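Long-range contacts in AAA family ATPase (Sulfolobus acidocaldarius, PDB 2W2U), which takes part in archaeal cell division as an ATP-hydrolysing AAA protein and binds an ESCRT-III peptide through the MIT domain that makes up this chain: residues 12-16 / 61-65; 42-46 / 72-76; 49-53 / 65-69. One frame throughout, in Å; residues are numbered along the deposited sequence.

Interaction 1: residues 12-16 / 61-65; sequences QVMLE and TAAIY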
# COMPACT_ATOMS: atom_id res chain seq x y z
N GLN A 12 -11.75 -7.25 7.05
CA GLN A 12 -11.40 -6.68 5.75
C GLN A 12 -11.21 -5.18 5.85
O GLN A 12 -10.16 -4.65 5.49
CB GLN A 12 -12.45 -7.01 4.69
CG GLN A 12 -12.01 -6.68 3.27
CD GLN A 12 -12.88 -7.32 2.20
OE1 GLN A 12 -12.44 -7.51 1.07
NE2 GLN A 12 -14.11 -7.66 2.56
N VAL A 13 -12.24 -4.50 6.36
CA VAL A 13 -12.25 -3.05 6.51
C VAL A 13 -11.15 -2.56 7.46
O VAL A 13 -10.50 -1.55 7.20
CB VAL A 13 -13.66 -2.54 6.97
CG1 VAL A 13 -13.63 -1.06 7.32
CG2 VAL A 13 -14.70 -2.80 5.89
N MET A 14 -10.93 -3.30 8.54
CA MET A 14 -9.90 -2.98 9.51
C MET A 14 -8.49 -3.04 8.89
O MET A 14 -7.67 -2.13 9.09
CB MET A 14 -10.01 -3.92 10.71
CG MET A 14 -9.25 -3.47 11.93
SD MET A 14 -8.51 -4.88 12.78
CE MET A 14 -7.19 -5.25 11.61
N LEU A 15 -8.22 -4.09 8.13
CA LEU A 15 -6.94 -4.22 7.42
C LEU A 15 -6.80 -3.19 6.29
O LEU A 15 -5.73 -2.63 6.09
CB LEU A 15 -6.74 -5.64 6.89
CG LEU A 15 -6.44 -6.75 7.91
CD1 LEU A 15 -6.64 -8.11 7.28
CD2 LEU A 15 -5.03 -6.63 8.51
N GLU A 16 -7.89 -2.94 5.57
CA GLU A 16 -7.89 -1.91 4.53
C GLU A 16 -7.48 -0.54 5.07
O GLU A 16 -6.67 0.15 4.45
CB GLU A 16 -9.24 -1.86 3.81
CG GLU A 16 -9.43 -3.02 2.84
CD GLU A 16 -10.84 -3.15 2.29
OE1 GLU A 16 -11.76 -2.45 2.76
OE2 GLU A 16 -11.02 -3.97 1.36
N THR A 61 -12.41 -6.92 -4.88
CA THR A 61 -11.42 -5.95 -4.38
C THR A 61 -9.97 -6.41 -4.62
O THR A 61 -9.07 -5.58 -4.70
CB THR A 61 -11.60 -5.61 -2.87
OG1 THR A 61 -12.97 -5.73 -2.48
CG2 THR A 61 -11.12 -4.18 -2.56
N ALA A 62 -9.76 -7.72 -4.74
CA ALA A 62 -8.41 -8.29 -4.81
C ALA A 62 -7.56 -7.70 -5.94
O ALA A 62 -6.35 -7.49 -5.76
CB ALA A 62 -8.46 -9.82 -4.92
N ALA A 63 -8.19 -7.40 -7.09
CA ALA A 63 -7.51 -6.78 -8.23
C ALA A 63 -6.93 -5.41 -7.88
O ALA A 63 -5.84 -5.06 -8.34
CB ALA A 63 -8.45 -6.68 -9.43
N ILE A 64 -7.65 -4.65 -7.06
CA ILE A 64 -7.16 -3.36 -6.56
C ILE A 64 -6.01 -3.53 -5.55
O ILE A 64 -5.00 -2.81 -5.63
CB ILE A 64 -8.30 -2.50 -5.96
CG1 ILE A 64 -9.32 -2.12 -7.05
CG2 ILE A 64 -7.74 -1.25 -5.28
CD1 ILE A 64 -10.71 -1.78 -6.52
N TYR A 65 -6.15 -4.48 -4.62
CA TYR A 65 -5.04 -4.81 -3.71
C TYR A 65 -3.78 -5.14 -4.50
O TYR A 65 -2.69 -4.63 -4.21
CB TYR A 65 -5.35 -6.03 -2.83
CG TYR A 65 -6.59 -5.99 -1.97
CD1 TYR A 65 -7.09 -4.79 -1.44
CD2 TYR A 65 -7.23 -7.18 -1.63
CE1 TYR A 65 -8.22 -4.79 -0.63
CE2 TYR A 65 -8.36 -7.19 -0.83
CZ TYR A 65 -8.84 -6.00 -0.33
OH TYR A 65 -9.96 -6.03 0.46
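Glu16 and Tyr65 face each other with their CA atoms 9.2 Å apart, and four residues earlier in each segment Gln12 and Thr61 are separated by 10.2 Å between CA atoms. At that spacing the gap between helix 11-31 and the start of helix 62-81 is spanned mainly by long side chains. The ring of Tyr65 does most of the reaching, and its hydroxyl donates to Glu16 OE2 in a very short bond, OH to OE2 2.5 Å. OE2 lies in the ring plane at its edge, while the carboxylate itself is turned 60° from that plane. The extended chain of Gln12 brings OE1 to 3.0 Å from the same Tyr65 OH, because CG stands anti to the backbone N (chi1 -169°). Thr61 adds its methyl, CG2 lying 3.9 Å from Glu16 OE2, and its carbonyl O sits over one ring face of Tyr65, toward the rim. Thr61 OG1 is hydrogen-bonded and Glu16 OE2 salt-bridged to basic side-chain groups of the bound peptide. An acidic residue held by a tyrosine thus faces basic groups of the peptide, as expected for a peptide bound in the groove between the first and third helices of an MIT domain.

Interaction 2: residues 42-46 / 72-76; sequences YKKAI and YKRRI
Tyr42 and Arg75 touch across the contact and share a third partner: OD2 of Asp30 is hydrogen-bonded to Tyr42 OH and forms a salt bridge with Arg75 NE. One carboxylate oxygen, gripped twice, thus holds the tyrosine hydroxyl and the arginine NE together. Arg75 crosses Tyr42 obliquely; its CG, swung anti to the backbone N (chi1 -170°), meets the ring 3.6 Å from Tyr42 CE2, and its CB lies over one ring face toward the rim. The guanidinium does not stack on the ring, and the contact is made by methylenes. The rings of Tyr42 and Tyr72 meet obliquely, their planes 36° apart and CD1 to CD1 3.6 Å. The methyl Ile76 CD1 presses against Tyr42 CB at 3.3 Å, a tight fit. Ile46 fills the next space with its slender end, CD1 lying 3.8 Å from Tyr72 CB, and it also meets the CG of Lys73. A leucine in place of Tyr42 would probably leave Asp30 without its hydroxyl partner and Arg75 without the ring that its CB and CG pack on. The two segments run antiparallel at 154°, axes 9.7 Å apart. Beyond them lies helix 11-31, where Ala26 meets Tyr42, Ala23 meets Tyr72 and Tyr22 covers Ala45, so that three helices and the bound peptide surround the tyrosines.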
# COMPACT_ATOMS: atom_id res chain seq x y z
N TYR A 42 5.75 1.90 2.65
CA TYR A 42 5.30 1.18 1.46
C TYR A 42 5.33 -0.34 1.70
O TYR A 42 4.38 -1.05 1.37
CB TYR A 42 6.18 1.51 0.24
CG TYR A 42 5.90 2.83 -0.47
CD1 TYR A 42 4.61 3.17 -0.91
CD2 TYR A 42 6.94 3.72 -0.74
CE1 TYR A 42 4.37 4.38 -1.57
CE2 TYR A 42 6.71 4.93 -1.40
CZ TYR A 42 5.43 5.25 -1.81
OH TYR A 42 5.21 6.44 -2.46
N LYS A 43 6.43 -0.83 2.29
CA LYS A 43 6.58 -2.26 2.58
C LYS A 43 5.51 -2.75 3.54
O LYS A 43 5.01 -3.87 3.41
CB LYS A 43 7.96 -2.57 3.16
CG LYS A 43 9.11 -2.49 2.18
CD LYS A 43 10.37 -3.09 2.80
CE LYS A 43 11.61 -2.79 1.98
NZ LYS A 43 11.72 -3.62 0.76
N LYS A 44 5.17 -1.90 4.51
CA LYS A 44 4.17 -2.23 5.52
C LYS A 44 2.76 -2.22 4.93
O LYS A 44 1.91 -3.01 5.34
CB LYS A 44 4.28 -1.30 6.73
CG LYS A 44 5.47 -1.62 7.63
CD LYS A 44 5.61 -0.64 8.78
CE LYS A 44 6.87 -0.92 9.63
NZ LYS A 44 6.88 -2.29 10.24
N ALA A 45 2.53 -1.34 3.97
CA ALA A 45 1.29 -1.33 3.20
C ALA A 45 1.19 -2.59 2.32
O ALA A 45 0.13 -3.23 2.26
CB ALA A 45 1.19 -0.08 2.35
N ILE A 46 2.30 -2.95 1.67
CA ILE A 46 2.38 -4.16 0.85
C ILE A 46 2.05 -5.42 1.66
O ILE A 46 1.23 -6.24 1.25
CB ILE A 46 3.76 -4.31 0.15
CG1 ILE A 46 3.90 -3.29 -0.99
CG2 ILE A 46 3.95 -5.74 -0.41
CD1 ILE A 46 5.34 -3.01 -1.42
N TYR A 72 3.38 0.07 -5.41
CA TYR A 72 4.23 0.34 -4.26
C TYR A 72 5.57 -0.39 -4.37
O TYR A 72 6.61 0.19 -4.04
CB TYR A 72 3.52 -0.01 -2.94
CG TYR A 72 2.26 0.80 -2.68
CD1 TYR A 72 2.09 2.07 -3.24
CD2 TYR A 72 1.25 0.31 -1.86
CE1 TYR A 72 0.94 2.81 -2.99
CE2 TYR A 72 0.10 1.04 -1.61
CZ TYR A 72 -0.05 2.29 -2.18
OH TYR A 72 -1.19 3.03 -1.94
N LYS A 73 5.54 -1.63 -4.86
CA LYS A 73 6.77 -2.38 -5.13
C LYS A 73 7.66 -1.64 -6.12
O LYS A 73 8.88 -1.58 -5.95
CB LYS A 73 6.48 -3.78 -5.68
CG LYS A 73 6.06 -4.81 -4.65
CD LYS A 73 6.07 -6.20 -5.28
CE LYS A 73 5.64 -7.27 -4.30
NZ LYS A 73 6.54 -7.37 -3.13
N ARG A 74 7.05 -1.07 -7.16
CA ARG A 74 7.78 -0.32 -8.18
C ARG A 74 8.34 0.99 -7.65
O ARG A 74 9.43 1.40 -8.05
CB ARG A 74 6.90 -0.07 -9.41
CG ARG A 74 7.04 -1.09 -10.51
CD ARG A 74 6.03 -0.81 -11.61
NE ARG A 74 4.82 -1.61 -11.43
CZ ARG A 74 3.58 -1.17 -11.64
NH1 ARG A 74 3.36 0.08 -12.03
NH2 ARG A 74 2.56 -1.99 -11.45
N ARG A 75 7.61 1.65 -6.75
CA ARG A 75 8.13 2.86 -6.11
C ARG A 75 9.30 2.56 -5.16
O ARG A 75 10.26 3.34 -5.08
CB ARG A 75 7.03 3.66 -5.42
CG ARG A 75 7.47 5.06 -4.95
CD ARG A 75 7.90 5.97 -6.11
NE ARG A 75 8.38 7.25 -5.61
CZ ARG A 75 8.93 8.22 -6.35
NH1 ARG A 75 9.06 8.09 -7.67
NH2 ARG A 75 9.34 9.33 -5.76
N ILE A 76 9.21 1.43 -4.45
CA ILE A 76 10.32 0.93 -3.62
C ILE A 76 11.60 0.79 -4.44
O ILE A 76 12.67 1.23 -4.02
CB ILE A 76 10.02 -0.45 -2.99
CG1 ILE A 76 8.77 -0.42 -2.09
CG2 ILE A 76 11.26 -0.99 -2.25
CD1 ILE A 76 9.01 -0.00 -0.69

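Interaction 3: residues 49-53 / 65-69; sequences LAQLV and YEQMI
Leu52 CB lies over one face of the Tyr65 ring, in a layer of the antiparallel three-helix bundle that forms the MIT domain. Helix segments 49-53 and 65-69 run in opposite directions at 152°, with axes 9.5 Å apart, and the packing between them is almost wholly apolar. The Leu52 CB stands 3.9 Å from the centroid of the Tyr65 ring and only 20° off the normal, a CH-pi contact. The rest of the leucine crosses the tyrosine at about a right angle, so that one methyl, CD1, lies near CE1 and the other, CD2, near the hydroxyl, which is itself bonded to Glu16. A branched aliphatic chain suits this place because it can cover a broad, flat aromatic surface. Leu49 comes to the same ring obliquely, CD2 to CD1 of Tyr65 3.9 Å, and its other methyl, CD1, turns to the CB of Met68. Beyond CB, Met68 bends away from helix 35-55, and it packs on the backbone of the bound peptide. Val53 and Tyr65 slide past each other in opposite directions: with CG2 anti to the carbonyl carbon, this valine methyl reaches Tyr65 CB at 3.6 Å, at the ring's root. Val53 and Glu66 cross at about a right angle, the other methyl, CG1, being nearest OE2. Glu66, partly exposed, lends Val53 its CG methylene while its carboxylate lies at the edge of the contact. At the far end of the layer Ile69 CG1 lies 3.6 Å from Leu49 CB. From there the CG1-CD1 arm of Ile69 reaches the backbone at Leu49 and Ala50, Ile69 CD1 standing 3.7 Å from Ala50 N.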
# COMPACT_ATOMS: atom_id res chain seq x y z
N LEU A 49 -1.60 -5.49 2.47
CA LEU A 49 -2.31 -5.76 1.22
C LEU A 49 -2.15 -7.21 0.76
O LEU A 49 -3.08 -7.80 0.22
CB LEU A 49 -1.90 -4.77 0.11
CG LEU A 49 -2.35 -3.30 0.23
CD1 LEU A 49 -1.60 -2.40 -0.77
CD2 LEU A 49 -3.86 -3.13 0.07
N ALA A 50 -0.97 -7.79 1.01
CA ALA A 50 -0.75 -9.21 0.73
C ALA A 50 -1.62 -10.09 1.62
O ALA A 50 -2.16 -11.10 1.17
CB ALA A 50 0.74 -9.57 0.88
N GLN A 51 -1.78 -9.69 2.88
CA GLN A 51 -2.65 -10.40 3.82
C GLN A 51 -4.12 -10.37 3.37
O GLN A 51 -4.82 -11.40 3.44
CB GLN A 51 -2.51 -9.81 5.23
CG GLN A 51 -3.40 -10.47 6.28
CD GLN A 51 -2.95 -11.88 6.63
OE1 GLN A 51 -1.80 -12.09 7.01
NE2 GLN A 51 -3.86 -12.85 6.51
N LEU A 52 -4.57 -9.19 2.94
CA LEU A 52 -5.91 -9.00 2.37
C LEU A 52 -6.15 -9.88 1.13
O LEU A 52 -7.20 -10.50 1.01
CB LEU A 52 -6.17 -7.52 2.06
CG LEU A 52 -6.58 -6.60 3.22
CD1 LEU A 52 -6.37 -5.14 2.86
CD2 LEU A 52 -8.02 -6.83 3.67
N VAL A 53 -5.16 -9.92 0.24
CA VAL A 53 -5.15 -10.85 -0.89
C VAL A 53 -5.30 -12.33 -0.46
O VAL A 53 -6.11 -13.04 -1.04
CB VAL A 53 -3.90 -10.66 -1.79
CG1 VAL A 53 -3.71 -11.84 -2.77
CG2 VAL A 53 -3.98 -9.34 -2.56
N TYR A 65 -6.15 -4.48 -4.62
CA TYR A 65 -5.04 -4.81 -3.71
C TYR A 65 -3.78 -5.14 -4.50
O TYR A 65 -2.69 -4.63 -4.21
CB TYR A 65 -5.35 -6.03 -2.83
CG TYR A 65 -6.59 -5.99 -1.97
CD1 TYR A 65 -7.09 -4.79 -1.44
CD2 TYR A 65 -7.23 -7.18 -1.63
CE1 TYR A 65 -8.22 -4.79 -0.63
CE2 TYR A 65 -8.36 -7.19 -0.83
CZ TYR A 65 -8.84 -6.00 -0.33
OH TYR A 65 -9.96 -6.03 0.46
N GLU A 66 -3.94 -6.01 -5.50
CA GLU A 66 -2.84 -6.51 -6.31
C GLU A 66 -2.20 -5.42 -7.17
O GLU A 66 -0.97 -5.38 -7.30
CB GLU A 66 -3.29 -7.71 -7.15
CG GLU A 66 -3.54 -8.97 -6.30
CD GLU A 66 -4.58 -9.92 -6.89
OE1 GLU A 66 -5.00 -9.73 -8.06
OE2 GLU A 66 -4.99 -10.87 -6.18
N GLN A 67 -3.03 -4.53 -7.72
CA GLN A 67 -2.57 -3.35 -8.44
C GLN A 67 -1.71 -2.43 -7.56
O GLN A 67 -0.67 -1.96 -7.99
CB GLN A 67 -3.76 -2.56 -9.01
CG GLN A 67 -3.38 -1.32 -9.83
CD GLN A 67 -4.53 -0.34 -10.02
OE1 GLN A 67 -5.65 -0.74 -10.35
NE2 GLN A 67 -4.26 0.96 -9.82
N MET A 68 -2.17 -2.18 -6.34
CA MET A 68 -1.47 -1.26 -5.44
C MET A 68 -0.16 -1.85 -4.90
O MET A 68 0.84 -1.12 -4.75
CB MET A 68 -2.39 -0.77 -4.32
CG MET A 68 -3.55 0.10 -4.83
SD MET A 68 -3.13 1.33 -6.10
CE MET A 68 -2.24 2.54 -5.13
N ILE A 69 -0.16 -3.15 -4.62
CA ILE A 69 1.06 -3.88 -4.25
C ILE A 69 2.15 -3.62 -5.31
O ILE A 69 3.27 -3.25 -4.97
CB ILE A 69 0.80 -5.41 -4.07
CG1 ILE A 69 0.09 -5.68 -2.75
CG2 ILE A 69 2.11 -6.22 -4.13
CD1 ILE A 69 -0.41 -7.10 -2.57

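Overall arrangement
Helix 62-81 takes part in all three contacts, meeting helix 11-31 in interaction 1 and helix 35-55 in interactions 2 and 3. Interactions 1 and 3 share Tyr65 and have centres 7 Å apart; Glu16 CG touches Leu52 CD1 at 3.7 Å, which joins the Glu16-Tyr65 bond to the apolar layer. Interaction 3 continues into interaction 2, whose centre is 10 Å away, through Tyr72 CE2 and Leu49 CD1 at 3.9 Å. Interactions 1 and 2, 15 Å apart between centres, do not touch. The bound peptide reaches all three: a salt bridge to Glu16 and a hydrogen bond to Thr61 in interaction 1, packing on Leu49, Tyr65 and Met68 in interaction 3, and in interaction 2 packing plus a backbone hydrogen bond to Tyr72 OH.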